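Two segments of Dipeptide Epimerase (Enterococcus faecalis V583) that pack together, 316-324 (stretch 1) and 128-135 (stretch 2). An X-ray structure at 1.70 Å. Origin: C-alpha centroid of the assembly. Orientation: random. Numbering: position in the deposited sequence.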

# COMPACT_ATOMS: atom_id res chain seq x y z
N ARG B 316 -5.67 31.29 -13.19
CA ARG B 316 -7.01 31.83 -13.02
C ARG B 316 -7.01 32.84 -11.88
O ARG B 316 -6.20 32.74 -10.96
CB ARG B 316 -8.01 30.72 -12.70
CG ARG B 316 -8.21 29.70 -13.82
CD ARG B 316 -9.31 28.73 -13.43
NE ARG B 316 -9.66 27.79 -14.50
CZ ARG B 316 -9.04 26.65 -14.75
NH1 ARG B 316 -8.00 26.26 -14.01
NH2 ARG B 316 -9.47 25.87 -15.74
N ALA B 317 -7.92 33.81 -11.94
CA ALA B 317 -8.02 34.81 -10.89
C ALA B 317 -9.46 35.20 -10.60
O ALA B 317 -10.26 35.39 -11.51
CB ALA B 317 -7.21 36.05 -11.29
N ASP B 318 -9.78 35.27 -9.32
CA ASP B 318 -11.10 35.65 -8.84
C ASP B 318 -10.81 36.79 -7.88
O ASP B 318 -10.91 36.64 -6.67
CB ASP B 318 -11.76 34.47 -8.12
CG ASP B 318 -13.11 34.82 -7.53
OD1 ASP B 318 -13.83 35.65 -8.12
OD2 ASP B 318 -13.46 34.25 -6.47
N LEU B 319 -10.42 37.93 -8.44
CA LEU B 319 -10.05 39.11 -7.66
C LEU B 319 -10.98 40.26 -8.00
O LEU B 319 -10.58 41.22 -8.66
CB LEU B 319 -8.60 39.49 -7.98
CG LEU B 319 -7.58 38.36 -7.79
CD1 LEU B 319 -6.23 38.78 -8.36
CD2 LEU B 319 -7.46 38.02 -6.30
N ASP B 320 -12.21 40.17 -7.52
CA ASP B 320 -13.25 41.15 -7.82
C ASP B 320 -13.72 42.00 -6.64
O ASP B 320 -14.69 42.75 -6.77
CB ASP B 320 -14.46 40.41 -8.40
CG ASP B 320 -15.04 39.40 -7.43
OD1 ASP B 320 -14.38 39.05 -6.43
OD2 ASP B 320 -16.18 38.94 -7.68
N ALA B 321 -13.04 41.91 -5.50
CA ALA B 321 -13.47 42.67 -4.33
C ALA B 321 -13.59 44.18 -4.53
O ALA B 321 -14.52 44.79 -4.00
CB ALA B 321 -12.55 42.37 -3.15
N THR B 322 -12.68 44.80 -5.28
CA THR B 322 -12.77 46.25 -5.45
C THR B 322 -14.01 46.68 -6.20
O THR B 322 -14.49 47.81 -6.03
CB THR B 322 -11.53 46.85 -6.17
OG1 THR B 322 -11.49 46.40 -7.53
CG2 THR B 322 -10.24 46.44 -5.46
N PHE B 323 -14.56 45.79 -7.03
CA PHE B 323 -15.75 46.11 -7.81
C PHE B 323 -17.01 46.27 -6.96
O PHE B 323 -17.99 46.86 -7.41
CB PHE B 323 -16.01 45.03 -8.87
CG PHE B 323 -14.81 44.68 -9.70
CD1 PHE B 323 -13.81 45.61 -9.95
CD2 PHE B 323 -14.70 43.41 -10.26
CE1 PHE B 323 -12.71 45.28 -10.74
CE2 PHE B 323 -13.61 43.07 -11.06
CZ PHE B 323 -12.62 44.00 -11.30
N GLY B 324 -16.98 45.73 -5.75
CA GLY B 324 -18.14 45.83 -4.88
C GLY B 324 -18.01 46.81 -3.73
O GLY B 324 -18.83 46.81 -2.82
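Stretch 2 128-135: QVITDITL

How does stretch 2 run relative to stretch 1? The register climbs together: Ala-317 lies nearest Thr-131, Asp-318 nearest Asp-132 and Asp-320 nearest Ile-133, with CA atoms 4.9 to 5.5 Å apart, so the two stretches advance in the same direction. Stretch 1 leaves a strand at Ala-317, passes through a loop and enters a 3-10 segment at Ala-321. Stretch 2 is extended at 128-130, loosens at Thr-131 and Asp-132, and is strand again at Ile-133 and Thr-134.

What holds the start of stretch 1? The methyl of Ala-317 points toward stretch 2, its CB 3.9 Å from Val-129 CG2 and 3.6 Å from Ile-130 O. Its carbonyl accepts a hydrogen bond from stretch 2, Asp-132 N to Ala-317 O at 3.1 Å. A water accepts from Ala-317 N and is placed to donate to Ile-130 O, bridging the backbones beside that direct bond.

How are the acidic residues accommodated? Asp-318 CB points away overall, yet the end of the side chain, with chi1 in t, comes nearer, leaving Asp-318 OD1 2.5 Å from Asp-132 OD1. With two oxygens this close, one of the two acids probably holds a proton and donates it. Next, Leu-319 N donates to Thr-131 OG1 at 2.9 Å, and that hydroxyl in turn donates to Asp-132 O. Asp-320, with chi1 in p, points toward stretch 2 and uses OD2 to accept from Thr-134 N at 2.8 Å. A second water lies 3.0 Å from Asp-318 OD2, 2.8 Å from Asp-320 OD1 and 3.0 Å from Thr-134 OG1, linking the loop to stretch 2.

What closes the contact beyond the loop? In the 3-10 segment, Phe-323 points toward stretch 2, with Phe-323 N donating to Asp-320 O. The ring edge meets Thr-131, Phe-323 CE2 to Thr-131 CG2 being 4.0 Å, while Ile-133 CD1 approaches Phe-323 CD2 obliquely at 3.9 Å.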

# COMPACT_ATOMS: atom_id res chain seq x y z
N GLN B 128 -0.12 42.02 -16.21
CA GLN B 128 -1.56 42.19 -16.13
C GLN B 128 -2.21 40.83 -15.89
O GLN B 128 -1.56 39.79 -16.07
CB GLN B 128 -2.09 42.79 -17.44
CG GLN B 128 -1.95 41.85 -18.64
CD GLN B 128 -2.33 42.52 -19.95
OE1 GLN B 128 -2.55 41.84 -20.95
NE2 GLN B 128 -2.39 43.84 -19.95
N VAL B 129 -3.47 40.83 -15.49
CA VAL B 129 -4.17 39.58 -15.24
C VAL B 129 -5.68 39.76 -15.41
O VAL B 129 -6.24 40.79 -15.07
CB VAL B 129 -3.85 39.04 -13.82
CG1 VAL B 129 -4.30 40.03 -12.76
CG2 VAL B 129 -4.50 37.68 -13.62
N ILE B 130 -6.32 38.74 -15.99
CA ILE B 130 -7.75 38.75 -16.22
C ILE B 130 -8.49 38.13 -15.04
O ILE B 130 -8.17 37.03 -14.62
CB ILE B 130 -8.12 37.94 -17.48
CG1 ILE B 130 -7.48 38.58 -18.72
CG2 ILE B 130 -9.63 37.85 -17.63
CD1 ILE B 130 -7.59 37.74 -19.98
N THR B 131 -9.47 38.85 -14.52
CA THR B 131 -10.24 38.32 -13.41
C THR B 131 -11.68 38.05 -13.80
O THR B 131 -12.19 38.64 -14.76
CB THR B 131 -10.27 39.28 -12.20
OG1 THR B 131 -11.10 38.72 -11.17
CG2 THR B 131 -10.84 40.64 -12.60
N ASP B 132 -12.32 37.13 -13.09
CA ASP B 132 -13.72 36.85 -13.33
C ASP B 132 -14.43 37.85 -12.42
O ASP B 132 -13.79 38.72 -11.82
CB ASP B 132 -14.09 35.42 -12.91
CG ASP B 132 -13.87 35.16 -11.41
OD1 ASP B 132 -14.02 36.10 -10.59
OD2 ASP B 132 -13.56 34.01 -11.05
N ILE B 133 -15.74 37.72 -12.33
CA ILE B 133 -16.51 38.56 -11.42
C ILE B 133 -17.61 37.68 -10.88
O ILE B 133 -18.22 36.89 -11.62
CB ILE B 133 -17.10 39.82 -12.12
CG1 ILE B 133 -17.77 40.71 -11.06
CG2 ILE B 133 -18.11 39.42 -13.18
CD1 ILE B 133 -18.13 42.10 -11.56
N THR B 134 -17.84 37.78 -9.58
CA THR B 134 -18.85 36.97 -8.91
C THR B 134 -20.22 37.63 -8.97
O THR B 134 -20.37 38.82 -8.71
CB THR B 134 -18.47 36.74 -7.43
OG1 THR B 134 -17.23 36.02 -7.36
CG2 THR B 134 -19.55 35.94 -6.70
N LEU B 135 -21.24 36.85 -9.33
CA LEU B 135 -22.59 37.36 -9.38
C LEU B 135 -23.25 37.04 -8.05
O LEU B 135 -23.24 35.88 -7.62
CB LEU B 135 -23.38 36.70 -10.52
CG LEU B 135 -22.86 36.88 -11.95
CD1 LEU B 135 -23.78 36.11 -12.90
CD2 LEU B 135 -22.82 38.35 -12.33
O HOH W 1 -9.64 34.20 -14.43
O HOH W 2 -15.10 36.57 -5.38